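Local coordinates for extracellular solute-binding protein, family 1 (Bifidobacterium longum subsp. infantis ATCC 15697, PDB 3QUF) that probably captures a small solute outside the cell, as related family 1 binding proteins do, and presents it to an ABC-type importer, at residues E180-Q185 with K227-A232; S216-D221 with A406-L411; K220-V225 with V370-S375; I384-K389 with K398-A403. All blocks are in the same frame, centred on the assembly; numbering follows the deposited sequence. Where two conformers were deposited one is given.

Contact 1 (E180-Q185 with K227-A232); sequences EDFNTQ and KRWEAA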
loop_
_atom_site.group_PDB
_atom_site.type_symbol
_atom_site.label_atom_id
_atom_site.label_comp_id
_atom_site.label_asym_id
_atom_site.label_seq_id
_atom_site.Cartn_x
_atom_site.Cartn_y
_atom_site.Cartn_z
ATOM N N GLU A 180 9.312 9.854 -12.273
ATOM C CA GLU A 180 8.262 9.069 -11.644
ATOM C C GLU A 180 7.119 8.747 -12.583
ATOM O O GLU A 180 6.831 9.509 -13.484
ATOM C CB GLU A 180 7.746 9.820 -10.452
ATOM C CG GLU A 180 6.881 9.002 -9.527
ATOM C CD GLU A 180 6.707 9.667 -8.154
ATOM O OE1 GLU A 180 6.777 10.910 -8.070
ATOM O OE2 GLU A 180 6.493 8.933 -7.198
ATOM N N ASP A 181 6.537 7.583 -12.385
ATOM C CA ASP A 181 5.343 7.164 -13.112
ATOM C C ASP A 181 4.114 7.881 -12.494
ATOM O O ASP A 181 3.734 7.555 -11.404
ATOM C CB ASP A 181 5.204 5.646 -12.997
ATOM C CG ASP A 181 3.940 5.103 -13.647
ATOM O OD1 ASP A 181 3.461 5.687 -14.665
ATOM O OD2 ASP A 181 3.429 4.074 -13.134
ATOM N N PHE A 182 3.592 8.905 -13.178
ATOM C CA PHE A 182 2.358 9.622 -12.769
ATOM C C PHE A 182 1.058 9.102 -13.451
ATOM O O PHE A 182 -0.003 9.702 -13.265
ATOM C CB PHE A 182 2.469 11.111 -13.099
ATOM C CG PHE A 182 3.679 11.765 -12.550
ATOM C CD1 PHE A 182 4.041 11.565 -11.225
ATOM C CD2 PHE A 182 4.436 12.607 -13.328
ATOM C CE1 PHE A 182 5.172 12.181 -10.698
ATOM C CE2 PHE A 182 5.571 13.228 -12.816
ATOM C CZ PHE A 182 5.937 13.016 -11.503
ATOM N N ASN A 183 1.143 8.004 -14.205
ATOM C CA ASN A 183 0.080 7.611 -15.161
ATOM C C ASN A 183 -0.984 6.721 -14.611
ATOM O O ASN A 183 -2.136 6.825 -15.011
ATOM C CB ASN A 183 0.688 6.831 -16.347
ATOM C CG ASN A 183 1.469 7.700 -17.255
ATOM O OD1 ASN A 183 1.485 8.925 -17.093
ATOM N ND2 ASN A 183 2.125 7.089 -18.235
ATOM N N THR A 184 -0.573 5.822 -13.715
ATOM C CA THR A 184 -1.361 4.676 -13.283
ATOM C C THR A 184 -1.878 4.791 -11.856
ATOM O O THR A 184 -2.795 4.079 -11.463
ATOM C CB THR A 184 -0.485 3.422 -13.289
ATOM O OG1 THR A 184 0.768 3.730 -12.654
ATOM C CG2 THR A 184 -0.244 2.951 -14.722
ATOM N N GLN A 185 -1.259 5.666 -11.072
ATOM C CA GLN A 185 -1.638 5.825 -9.690
ATOM C C GLN A 185 -1.172 7.167 -9.167
ATOM O O GLN A 185 -0.349 7.846 -9.801
ATOM C CB GLN A 185 -1.031 4.691 -8.857
ATOM C CG GLN A 185 0.460 4.643 -8.984
ATOM C CD GLN A 185 1.110 3.502 -8.217
ATOM O OE1 GLN A 185 0.440 2.696 -7.563
ATOM N NE2 GLN A 185 2.422 3.445 -8.292
ATOM N N LYS A 227 1.947 21.991 -2.295
ATOM C CA LYS A 227 2.831 23.164 -2.418
ATOM C C LYS A 227 4.293 22.744 -2.404
ATOM O O LYS A 227 5.111 23.264 -3.178
ATOM C CB LYS A 227 2.594 24.192 -1.307
ATOM C CG LYS A 227 1.326 25.019 -1.419
ATOM C CD LYS A 227 1.407 26.270 -0.487
ATOM C CE LYS A 227 0.067 27.033 -0.342
ATOM N NZ LYS A 227 -0.656 27.279 -1.618
ATOM N N ARG A 228 4.643 21.836 -1.495
ATOM C CA ARG A 228 6.015 21.383 -1.388
ATOM C C ARG A 228 6.365 20.471 -2.555
ATOM O O ARG A 228 7.464 20.543 -3.118
ATOM C CB ARG A 228 6.260 20.710 -0.046
ATOM C CG ARG A 228 6.036 21.638 1.143
ATOM C CD ARG A 228 6.892 22.936 1.032
ATOM N NE ARG A 228 8.311 22.619 0.841
ATOM C CZ ARG A 228 9.170 23.292 0.066
ATOM N NH1 ARG A 228 8.782 24.326 -0.643
ATOM N NH2 ARG A 228 10.442 22.897 -0.022
ATOM N N TRP A 229 5.410 19.651 -2.960
ATOM C CA TRP A 229 5.604 18.801 -4.143
ATOM C C TRP A 229 5.737 19.674 -5.408
ATOM O O TRP A 229 6.628 19.426 -6.217
ATOM C CB TRP A 229 4.443 17.780 -4.261
ATOM C CG TRP A 229 4.747 16.553 -5.049
ATOM C CD1 TRP A 229 5.559 15.547 -4.701
ATOM C CD2 TRP A 229 4.216 16.214 -6.337
ATOM N NE1 TRP A 229 5.569 14.573 -5.680
ATOM C CE2 TRP A 229 4.737 14.954 -6.685
ATOM C CE3 TRP A 229 3.322 16.833 -7.206
ATOM C CZ2 TRP A 229 4.441 14.321 -7.878
ATOM C CZ3 TRP A 229 3.006 16.189 -8.383
ATOM C CH2 TRP A 229 3.578 14.949 -8.715
ATOM N N GLU A 230 4.897 20.702 -5.557
ATOM C CA GLU A 230 4.966 21.645 -6.694
ATOM C C GLU A 230 6.355 22.327 -6.714
ATOM O O GLU A 230 6.946 22.543 -7.782
ATOM C CB GLU A 230 3.832 22.688 -6.611
ATOM C CG GLU A 230 3.807 23.724 -7.753
ATOM C CD GLU A 230 2.756 24.832 -7.563
ATOM O OE1 GLU A 230 2.139 24.918 -6.477
ATOM O OE2 GLU A 230 2.553 25.638 -8.496
ATOM N N ALA A 231 6.878 22.658 -5.533
ATOM C CA ALA A 231 8.181 23.335 -5.437
ATOM C C ALA A 231 9.300 22.490 -6.050
ATOM O O ALA A 231 10.215 23.037 -6.675
ATOM C CB ALA A 231 8.520 23.686 -3.974
ATOM N N ALA A 232 9.235 21.162 -5.881
ATOM C CA ALA A 232 10.202 20.275 -6.521
ATOM C C ALA A 232 10.025 20.294 -8.034
ATOM O O ALA A 232 10.998 20.216 -8.749
ATOM C CB ALA A 232 10.112 18.826 -5.984
#

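Contact 2 (S216-D221 with A406-L411); sequences STFTKD and AKWATL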
loop_
_atom_site.group_PDB
_atom_site.type_symbol
_atom_site.label_atom_id
_atom_site.label_comp_id
_atom_site.label_asym_id
_atom_site.label_seq_id
_atom_site.Cartn_x
_atom_site.Cartn_y
_atom_site.Cartn_z
ATOM N N SER A 216 -11.990 17.400 8.088
ATOM C CA SER A 216 -11.095 18.235 7.316
ATOM C C SER A 216 -11.387 18.045 5.824
ATOM O O SER A 216 -12.328 17.338 5.441
ATOM C CB SER A 216 -9.628 17.888 7.620
ATOM O OG SER A 216 -8.788 18.906 7.120
ATOM N N THR A 217 -10.564 18.672 5.004
ATOM C CA THR A 217 -10.741 18.697 3.563
ATOM C C THR A 217 -9.392 18.554 2.864
ATOM O O THR A 217 -8.358 18.765 3.457
ATOM C CB THR A 217 -11.383 20.014 3.090
ATOM O OG1 THR A 217 -10.505 21.124 3.365
ATOM C CG2 THR A 217 -12.779 20.203 3.745
ATOM N N PHE A 218 -9.426 18.201 1.595
ATOM C CA PHE A 218 -8.208 18.236 0.774
ATOM C C PHE A 218 -7.623 19.653 0.718
ATOM O O PHE A 218 -6.410 19.845 0.748
ATOM C CB PHE A 218 -8.489 17.697 -0.632
ATOM C CG PHE A 218 -8.854 16.246 -0.666
ATOM C CD1 PHE A 218 -7.877 15.269 -0.584
ATOM C CD2 PHE A 218 -10.186 15.838 -0.784
ATOM C CE1 PHE A 218 -8.209 13.956 -0.584
ATOM C CE2 PHE A 218 -10.526 14.514 -0.775
ATOM C CZ PHE A 218 -9.526 13.547 -0.699
ATOM N N THR A 219 -8.484 20.670 0.622
ATOM C CA THR A 219 -8.002 22.037 0.631
ATOM C C THR A 219 -7.222 22.370 1.879
ATOM O O THR A 219 -6.202 23.046 1.797
ATOM C CB THR A 219 -9.167 23.023 0.448
ATOM O OG1 THR A 219 -9.744 22.770 -0.833
ATOM C CG2 THR A 219 -8.673 24.481 0.518
ATOM N N LYS A 220 -7.679 21.896 3.030
ATOM C CA LYS A 220 -6.937 22.163 4.282
ATOM C C LYS A 220 -5.619 21.394 4.343
ATOM O O LYS A 220 -4.561 21.962 4.663
ATOM C CB LYS A 220 -7.778 21.843 5.519
ATOM C CG LYS A 220 -8.907 22.862 5.812
ATOM C CD LYS A 220 -9.773 22.387 7.011
ATOM C CE LYS A 220 -11.246 22.902 6.985
ATOM N NZ LYS A 220 -12.247 21.881 7.551
ATOM N N ASP A 221 -5.679 20.095 4.048
ATOM C CA ASP A 221 -4.538 19.211 4.368
ATOM C C ASP A 221 -3.650 18.815 3.215
ATOM O O ASP A 221 -2.457 18.606 3.420
ATOM C CB ASP A 221 -5.022 17.982 5.117
ATOM C CG ASP A 221 -5.280 18.267 6.584
ATOM O OD1 ASP A 221 -4.490 19.023 7.240
ATOM O OD2 ASP A 221 -6.285 17.734 7.058
ATOM N N ALA A 406 -13.942 19.016 -4.635
ATOM C CA ALA A 406 -15.108 19.110 -5.523
ATOM C C ALA A 406 -15.528 17.730 -5.948
ATOM O O ALA A 406 -16.721 17.393 -5.923
ATOM C CB ALA A 406 -14.801 19.996 -6.754
ATOM N N LYS A 407 -14.566 16.901 -6.336
ATOM C CA LYS A 407 -14.868 15.538 -6.732
ATOM C C LYS A 407 -15.397 14.672 -5.564
ATOM O O LYS A 407 -16.408 13.993 -5.669
ATOM C CB LYS A 407 -13.608 14.895 -7.343
ATOM C CG LYS A 407 -13.846 13.606 -8.044
ATOM C CD LYS A 407 -14.833 13.800 -9.172
ATOM C CE LYS A 407 -14.463 13.040 -10.406
ATOM N NZ LYS A 407 -15.089 13.718 -11.548
ATOM N N TRP A 408 -14.719 14.720 -4.441
ATOM C CA TRP A 408 -15.110 13.990 -3.238
ATOM C C TRP A 408 -16.533 14.334 -2.791
ATOM O O TRP A 408 -17.309 13.442 -2.385
ATOM C CB TRP A 408 -14.117 14.322 -2.119
ATOM C CG TRP A 408 -14.352 13.541 -0.858
ATOM C CD1 TRP A 408 -14.886 14.005 0.303
ATOM C CD2 TRP A 408 -14.066 12.177 -0.655
ATOM N NE1 TRP A 408 -14.942 12.997 1.230
ATOM C CE2 TRP A 408 -14.426 11.865 0.665
ATOM C CE3 TRP A 408 -13.484 11.184 -1.448
ATOM C CZ2 TRP A 408 -14.280 10.593 1.186
ATOM C CZ3 TRP A 408 -13.330 9.919 -0.918
ATOM C CH2 TRP A 408 -13.740 9.634 0.380
ATOM N N ALA A 409 -16.869 15.606 -2.919
ATOM C CA ALA A 409 -18.191 16.105 -2.475
ATOM C C ALA A 409 -19.335 15.559 -3.350
ATOM O O ALA A 409 -20.520 15.633 -2.950
ATOM C CB ALA A 409 -18.197 17.589 -2.459
ATOM N N THR A 410 -19.005 15.011 -4.523
ATOM C CA THR A 410 -20.009 14.383 -5.391
ATOM C C THR A 410 -20.160 12.898 -5.195
ATOM O O THR A 410 -21.076 12.307 -5.740
ATOM C CB THR A 410 -19.727 14.576 -6.879
ATOM O OG1 THR A 410 -18.604 13.763 -7.263
ATOM C CG2 THR A 410 -19.478 16.024 -7.205
ATOM N N LEU A 411 -19.296 12.264 -4.425
ATOM C CA LEU A 411 -19.436 10.834 -4.236
ATOM C C LEU A 411 -20.603 10.554 -3.253
ATOM O O LEU A 411 -20.411 9.994 -2.148
ATOM C CB LEU A 411 -18.143 10.220 -3.753
ATOM C CG LEU A 411 -16.886 10.607 -4.513
ATOM C CD1 LEU A 411 -15.709 10.026 -3.727
ATOM C CD2 LEU A 411 -16.895 10.145 -5.968
#

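Contact 3 (K220-V225 with V370-S375); sequences KDWTPV and VNWPKS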
loop_
_atom_site.group_PDB
_atom_site.type_symbol
_atom_site.label_atom_id
_atom_site.label_comp_id
_atom_site.label_asym_id
_atom_site.label_seq_id
_atom_site.Cartn_x
_atom_site.Cartn_y
_atom_site.Cartn_z
ATOM N N LYS A 220 -7.679 21.896 3.030
ATOM C CA LYS A 220 -6.937 22.163 4.282
ATOM C C LYS A 220 -5.619 21.394 4.343
ATOM O O LYS A 220 -4.561 21.962 4.663
ATOM C CB LYS A 220 -7.778 21.843 5.519
ATOM C CG LYS A 220 -8.907 22.862 5.812
ATOM C CD LYS A 220 -9.773 22.387 7.011
ATOM C CE LYS A 220 -11.246 22.902 6.985
ATOM N NZ LYS A 220 -12.247 21.881 7.551
ATOM N N ASP A 221 -5.679 20.095 4.048
ATOM C CA ASP A 221 -4.538 19.211 4.368
ATOM C C ASP A 221 -3.650 18.815 3.215
ATOM O O ASP A 221 -2.457 18.606 3.420
ATOM C CB ASP A 221 -5.022 17.982 5.117
ATOM C CG ASP A 221 -5.280 18.267 6.584
ATOM O OD1 ASP A 221 -4.490 19.023 7.240
ATOM O OD2 ASP A 221 -6.285 17.734 7.058
ATOM N N TRP A 222 -4.194 18.662 2.015
ATOM C CA TRP A 222 -3.360 18.293 0.895
ATOM C C TRP A 222 -2.689 19.505 0.261
ATOM O O TRP A 222 -1.621 19.362 -0.304
ATOM C CB TRP A 222 -4.124 17.513 -0.167
ATOM C CG TRP A 222 -4.367 16.051 0.190
ATOM C CD1 TRP A 222 -4.626 15.529 1.436
ATOM C CD2 TRP A 222 -4.355 14.926 -0.707
ATOM N NE1 TRP A 222 -4.811 14.173 1.348
ATOM C CE2 TRP A 222 -4.660 13.779 0.047
ATOM C CE3 TRP A 222 -4.153 14.789 -2.074
ATOM C CZ2 TRP A 222 -4.735 12.495 -0.521
ATOM C CZ3 TRP A 222 -4.248 13.513 -2.650
ATOM C CH2 TRP A 222 -4.530 12.384 -1.859
ATOM N N THR A 223 -3.318 20.684 0.362
ATOM C CA THR A 223 -2.711 21.902 -0.236
ATOM C C THR A 223 -1.264 22.117 0.143
ATOM O O THR A 223 -0.433 22.300 -0.733
ATOM C CB THR A 223 -3.516 23.174 0.059
ATOM O OG1 THR A 223 -4.830 23.002 -0.451
ATOM C CG2 THR A 223 -2.869 24.370 -0.603
ATOM N N PRO A 224 -0.940 22.079 1.449
ATOM C CA PRO A 224 0.459 22.321 1.837
ATOM C C PRO A 224 1.433 21.279 1.321
ATOM O O PRO A 224 2.600 21.577 1.093
ATOM C CB PRO A 224 0.433 22.292 3.359
ATOM C CG PRO A 224 -0.841 21.643 3.751
ATOM C CD PRO A 224 -1.825 21.889 2.612
ATOM N N VAL A 225 0.937 20.069 1.120
ATOM C CA VAL A 225 1.766 18.994 0.596
ATOM C C VAL A 225 1.958 19.175 -0.888
ATOM O O VAL A 225 3.081 19.091 -1.391
ATOM C CB VAL A 225 1.199 17.602 0.964
ATOM C CG1 VAL A 225 2.169 16.450 0.505
ATOM C CG2 VAL A 225 0.957 17.526 2.468
ATOM N N VAL A 370 -2.702 6.067 0.077
ATOM C CA VAL A 370 -4.054 6.646 0.095
ATOM C C VAL A 370 -5.059 5.594 -0.416
ATOM O O VAL A 370 -5.150 5.341 -1.630
ATOM C CB VAL A 370 -4.167 7.928 -0.710
ATOM C CG1 VAL A 370 -5.601 8.501 -0.605
ATOM C CG2 VAL A 370 -3.181 9.044 -0.151
ATOM N N ASN A 371 -5.795 5.001 0.503
ATOM C CA ASN A 371 -6.760 3.933 0.195
ATOM C C ASN A 371 -8.157 4.525 0.365
ATOM O O ASN A 371 -8.785 4.458 1.440
ATOM C CB ASN A 371 -6.505 2.694 1.081
ATOM C CG ASN A 371 -5.261 1.933 0.686
ATOM O OD1 ASN A 371 -4.349 1.684 1.510
ATOM N ND2 ASN A 371 -5.205 1.566 -0.547
ATOM N N TRP A 372 -8.656 5.171 -0.682
ATOM C CA TRP A 372 -9.877 5.947 -0.590
ATOM C C TRP A 372 -11.049 5.058 -0.129
ATOM O O TRP A 372 -11.214 3.969 -0.662
ATOM C CB TRP A 372 -10.289 6.497 -1.933
ATOM C CG TRP A 372 -9.155 6.991 -2.805
ATOM C CD1 TRP A 372 -8.452 6.261 -3.696
ATOM C CD2 TRP A 372 -8.633 8.321 -2.874
ATOM N NE1 TRP A 372 -7.515 7.042 -4.321
ATOM C CE2 TRP A 372 -7.614 8.317 -3.840
ATOM C CE3 TRP A 372 -8.960 9.524 -2.255
ATOM C CZ2 TRP A 372 -6.921 9.466 -4.194
ATOM C CZ3 TRP A 372 -8.250 10.657 -2.602
ATOM C CH2 TRP A 372 -7.244 10.611 -3.532
ATOM N N PRO A 373 -11.849 5.517 0.834
ATOM C CA PRO A 373 -12.975 4.671 1.259
ATOM C C PRO A 373 -14.214 4.715 0.405
ATOM O O PRO A 373 -15.175 3.974 0.660
ATOM C CB PRO A 373 -13.277 5.171 2.679
ATOM C CG PRO A 373 -12.825 6.567 2.676
ATOM C CD PRO A 373 -11.570 6.552 1.838
ATOM N N LYS A 374 -14.249 5.627 -0.548
ATOM C CA LYS A 374 -15.361 5.716 -1.492
ATOM C C LYS A 374 -14.767 5.842 -2.872
ATOM O O LYS A 374 -13.750 6.501 -3.013
ATOM C CB LYS A 374 -16.204 6.946 -1.210
ATOM C CG LYS A 374 -16.753 7.022 0.193
ATOM C CD LYS A 374 -17.532 8.310 0.477
ATOM C CE LYS A 374 -18.276 8.150 1.831
ATOM N NZ LYS A 374 -18.857 9.408 2.377
ATOM N N SER A 375 -15.393 5.193 -3.862
ATOM C CA SER A 375 -15.078 5.338 -5.312
ATOM C C SER A 375 -13.572 5.507 -5.598
ATOM O O SER A 375 -13.129 6.562 -6.067
ATOM C CB SER A 375 -15.863 6.500 -5.927
ATOM O OG SER A 375 -17.281 6.382 -5.766
#

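Contact 4 (I384-K389 with K398-A403); sequences IAQQQK and KDAAKA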
loop_
_atom_site.group_PDB
_atom_site.type_symbol
_atom_site.label_atom_id
_atom_site.label_comp_id
_atom_site.label_asym_id
_atom_site.label_seq_id
_atom_site.Cartn_x
_atom_site.Cartn_y
_atom_site.Cartn_z
ATOM N N ILE A 384 -4.615 11.610 -10.249
ATOM C CA ILE A 384 -3.646 11.466 -11.346
ATOM C C ILE A 384 -3.718 12.670 -12.269
ATOM O O ILE A 384 -2.686 13.277 -12.610
ATOM C CB ILE A 384 -3.862 10.149 -12.140
ATOM C CG1 ILE A 384 -3.535 8.930 -11.278
ATOM C CG2 ILE A 384 -3.020 10.157 -13.436
ATOM C CD1 ILE A 384 -4.094 7.561 -11.851
ATOM N N ALA A 385 -4.928 13.052 -12.684
ATOM C CA ALA A 385 -5.103 14.229 -13.541
ATOM C C ALA A 385 -4.522 15.489 -12.896
ATOM O O ALA A 385 -3.778 16.223 -13.534
ATOM C CB ALA A 385 -6.600 14.410 -13.873
ATOM N N GLN A 386 -4.779 15.693 -11.601
ATOM C CA GLN A 386 -4.321 16.911 -10.942
ATOM C C GLN A 386 -2.808 16.910 -10.770
ATOM O O GLN A 386 -2.162 17.948 -10.957
ATOM C CB GLN A 386 -4.991 17.095 -9.578
ATOM C CG GLN A 386 -6.510 17.237 -9.617
ATOM C CD GLN A 386 -6.970 18.289 -10.567
ATOM O OE1 GLN A 386 -6.469 19.405 -10.558
ATOM N NE2 GLN A 386 -7.935 17.957 -11.392
ATOM N N GLN A 387 -2.218 15.758 -10.428
ATOM C CA GLN A 387 -0.785 15.746 -10.169
ATOM C C GLN A 387 -0.019 16.055 -11.454
ATOM O O GLN A 387 1.006 16.770 -11.451
ATOM C CB GLN A 387 -0.341 14.436 -9.522
ATOM C CG GLN A 387 -0.218 13.270 -10.417
ATOM C CD GLN A 387 -0.117 11.953 -9.624
ATOM O OE1 GLN A 387 -0.143 11.952 -8.389
ATOM N NE2 GLN A 387 -0.033 10.822 -10.355
ATOM N N GLN A 388 -0.516 15.521 -12.574
ATOM C CA GLN A 388 0.106 15.811 -13.852
ATOM C C GLN A 388 0.031 17.326 -14.189
ATOM O O GLN A 388 1.015 17.928 -14.638
ATOM C CB GLN A 388 -0.510 14.945 -14.950
ATOM C CG GLN A 388 -0.231 13.445 -14.866
ATOM C CD GLN A 388 -1.057 12.630 -15.851
ATOM O OE1 GLN A 388 -1.747 13.200 -16.684
ATOM N NE2 GLN A 388 -0.988 11.306 -15.771
ATOM N N LYS A 389 -1.119 17.951 -13.935
ATOM C CA LYS A 389 -1.275 19.392 -14.173
ATOM C C LYS A 389 -0.364 20.227 -13.272
ATOM O O LYS A 389 0.128 21.267 -13.674
ATOM C CB LYS A 389 -2.725 19.828 -13.971
ATOM C CG LYS A 389 -3.635 19.271 -15.023
ATOM C CD LYS A 389 -5.134 19.657 -14.835
ATOM C CE LYS A 389 -6.022 18.671 -15.607
ATOM N NZ LYS A 389 -7.489 18.697 -15.265
ATOM N N LYS A 398 -3.290 24.824 -4.519
ATOM C CA LYS A 398 -4.632 24.995 -3.969
ATOM C C LYS A 398 -5.720 24.591 -4.983
ATOM O O LYS A 398 -6.709 23.964 -4.601
ATOM C CB LYS A 398 -4.869 26.413 -3.416
ATOM C CG LYS A 398 -5.928 26.408 -2.272
ATOM C CD LYS A 398 -6.475 27.782 -1.872
ATOM C CE LYS A 398 -5.381 28.721 -1.362
ATOM N NZ LYS A 398 -4.515 28.111 -0.286
ATOM N N ASP A 399 -5.511 24.889 -6.265
ATOM C CA ASP A 399 -6.478 24.474 -7.300
ATOM C C ASP A 399 -6.607 22.955 -7.367
ATOM O O ASP A 399 -7.710 22.434 -7.524
ATOM C CB ASP A 399 -6.082 24.966 -8.700
ATOM C CG ASP A 399 -6.168 26.494 -8.866
ATOM O OD1 ASP A 399 -7.045 27.158 -8.227
ATOM O OD2 ASP A 399 -5.347 27.017 -9.678
ATOM N N ALA A 400 -5.483 22.250 -7.306
ATOM C CA ALA A 400 -5.503 20.783 -7.299
ATOM C C ALA A 400 -6.287 20.257 -6.109
ATOM O O ALA A 400 -7.128 19.365 -6.253
ATOM C CB ALA A 400 -4.088 20.224 -7.270
ATOM N N ALA A 401 -6.025 20.811 -4.927
ATOM C CA ALA A 401 -6.743 20.385 -3.735
ATOM C C ALA A 401 -8.243 20.693 -3.822
ATOM O O ALA A 401 -9.063 19.868 -3.429
ATOM C CB ALA A 401 -6.117 20.987 -2.476
ATOM N N LYS A 402 -8.591 21.855 -4.372
ATOM C CA LYS A 402 -9.995 22.237 -4.519
ATOM C C LYS A 402 -10.696 21.274 -5.476
ATOM O O LYS A 402 -11.865 20.917 -5.251
ATOM C CB LYS A 402 -10.139 23.680 -5.009
ATOM C CG LYS A 402 -9.740 24.746 -3.959
ATOM C CD LYS A 402 -9.814 26.171 -4.529
ATOM C CE LYS A 402 -10.054 27.202 -3.430
ATOM N NZ LYS A 402 -10.144 28.609 -3.977
ATOM N N ALA A 403 -9.995 20.845 -6.535
ATOM C CA ALA A 403 -10.583 19.866 -7.471
ATOM C C ALA A 403 -10.874 18.517 -6.814
ATOM O O ALA A 403 -11.910 17.897 -7.051
ATOM C CB ALA A 403 -9.710 19.688 -8.693
#

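Contact 1 (E180-Q185 with K227-A232)
E180, at the start of this loop, reaches helix 223-234 with its carboxylate: OE1 lies 4.1 Å from W229 CZ2, at the edge of the indole and near its plane. That approach is loose, and the polar grip lies outside the pair, since S189 OG bonds both E180 OE1 and W229 NE1 and so ties the two ends together. Two residues on, F182 makes the main contact. Its CE1 comes within 3.6 Å of W229 CZ2 and 3.8 Å of W229 CH2. The evidence for an offset edge-to-face pair is a plane angle of 79° with centroids 5.6 Å apart, the edge of W229 being turned to the face of F182. A first torsion of -54° sets F182 CG anti to its own carbonyl carbon and sends the ring toward the helix; E180 O sits 3.8 Å above the ring plane, over its centre. A leucine here has no ring face for the indole edge, and would probably leave W229 CZ2 and CH2 poorly packed on that side. The F182 carbonyl turns to another element, its O accepting from Q387 NE2 and Q388 NE2. The buried pair joins the loop that leads from strand 176-178 to helix 188-199 to helix 223-234, with V391 of helix 376-391 and F190 of helix 188-199 also packing against W229.

Contact 2 (S216-D221 with A406-L411)
F218 and W408 meet in an edge-to-face aromatic pair that joins the short helix 218-221 to the C-terminal end of helix 397-408. The planes stand 76° apart, with the F218 ring centroid 5.8 Å from that of the five-membered ring of W408, and the phenyl edge is directed at the indole face. The touching atom is F218 CE2, 3.8 Å from W408 CB and 3.9 Å from W408 CG, which lies in the plane of the phenyl ring. The side chains cross at about a right angle, and their first torsions differ. In F218 the ring carbon CG is anti to the carbonyl carbon (chi1 -65°), whereas W408 places CG opposite its backbone N (chi1 -175°), and both side chains leave their helices toward each other. F218 is further fixed at its backbone, where N meets D405 OD1 of helix 397-408. The short helix begins with a side-chain cap: T217, at the N-cap position, accepts from K220 N at OG1, 2.9 Å away. S216 OG bonds D221 OD2 from above the carboxylate plane, while D221 OD1 is engaged by Y197 OH. W212 and P373 also pack against W408. A type I turn runs from W408 to L411; just before it, K407 O takes two donors, T410 N at 3.0 Å, and T410 OG1 at 2.7 Å on a lone pair in the carbonyl plane.

Contact 3 (K220-V225 with V370-S375)
W222 and W372 meet at the far corners of their indoles, CH2 to CH2 at 3.6 Å, joining the junction of helices 218-221 and 223-234 to the loop between strand 367-368 and helix 376-391. With six-membered planes 37° apart and centroids separated by 5.8 Å, the pair is oblique, neither a stack nor an edge-to-face contact. V370, in the same segment as W372, comes at W222 from the opposite direction: V370 CG2 lies 3.8 Å from W222 CZ2. Its two methyls are turned differently: with CG1 anti to the backbone N (chi1 -178°), CG1 rests over the centre of the W372 ring, 3.6 Å above the plane, while CG2 is the branch nearer W222. V370 thus touches both indoles, beside the point where they meet. An alanine at W222 would probably open a gap before V370 CG2 and W372 CH2 and leave D208 OD1 without the indole N-H that it binds. F218 and L404 also cover W222. No hydrogen bond crosses the contact; W222 NE1 bonds D208 OD1 and W372 NE1 bonds S380 OG. That implies a buried contact held by dispersion and shape, both indole N-H groups having partners outside the two segments.

Contact 4 (I384-K389 with K398-A403)
An antiparallel helical hairpin, formed by helices 376-391 and 397-408 near the C-terminus, brings Q386 against A400 and A403. The axes of the two short segments run at 172° and approach to 9.7 Å; Q386 and A400 are the closest backbone pair, 5.4 Å between their CA atoms. Q386 supplies the whole contact from its side. Its CB lies 4.0 Å from A400 CB, and beyond it the chain bends at chi2 (-52°), laying the amide alongside the second helix. There the A403 methyl sits over one face of the amide: A403 CB is 3.6 Å from Q386 CD and 3.7 Å from both Q386 OE1 and Q386 NE2. The same OE1 comes to 3.7 Å from A400 CA. The small alanine side chains probably allow the glutamine to fit close to the helix surface. Elsewhere round the hairpin, I395 of the connecting loop touches both Q386 and A400, and F226 of helix 223-234 packs on A400. No hydrogen bond joins the two segments, and the amide's NE2 makes a weak one to E382 OE2 within its own helix. The interface accordingly relies on van der Waals contact between the amide face and the A403 methyl, with A400 CB against Q386 CB.

Overall arrangement
Contacts 2, 3 and 4 lie on one side of the chain's centre, as do contacts 1 and 4. Contacts 2 and 3 are closest, about 8 Å between centres, share K220 and D221, and start from helix 218-221; contact 3 also shares helix 223-234 with contact 1, about 14 Å away between centres. Contacts 2 and 4 both use helix 397-408, and contact 4 is nested within the loop that contact 2 closes. Contacts 1 and 4 touch, whereas contacts 1 and 2 do not. Contact 1 closes before contact 4 opens; contacts 2 and 3 span from the early region to the late one, so the C-terminal helices fold back upon it, consistent with one lobe of a two-lobed binding protein.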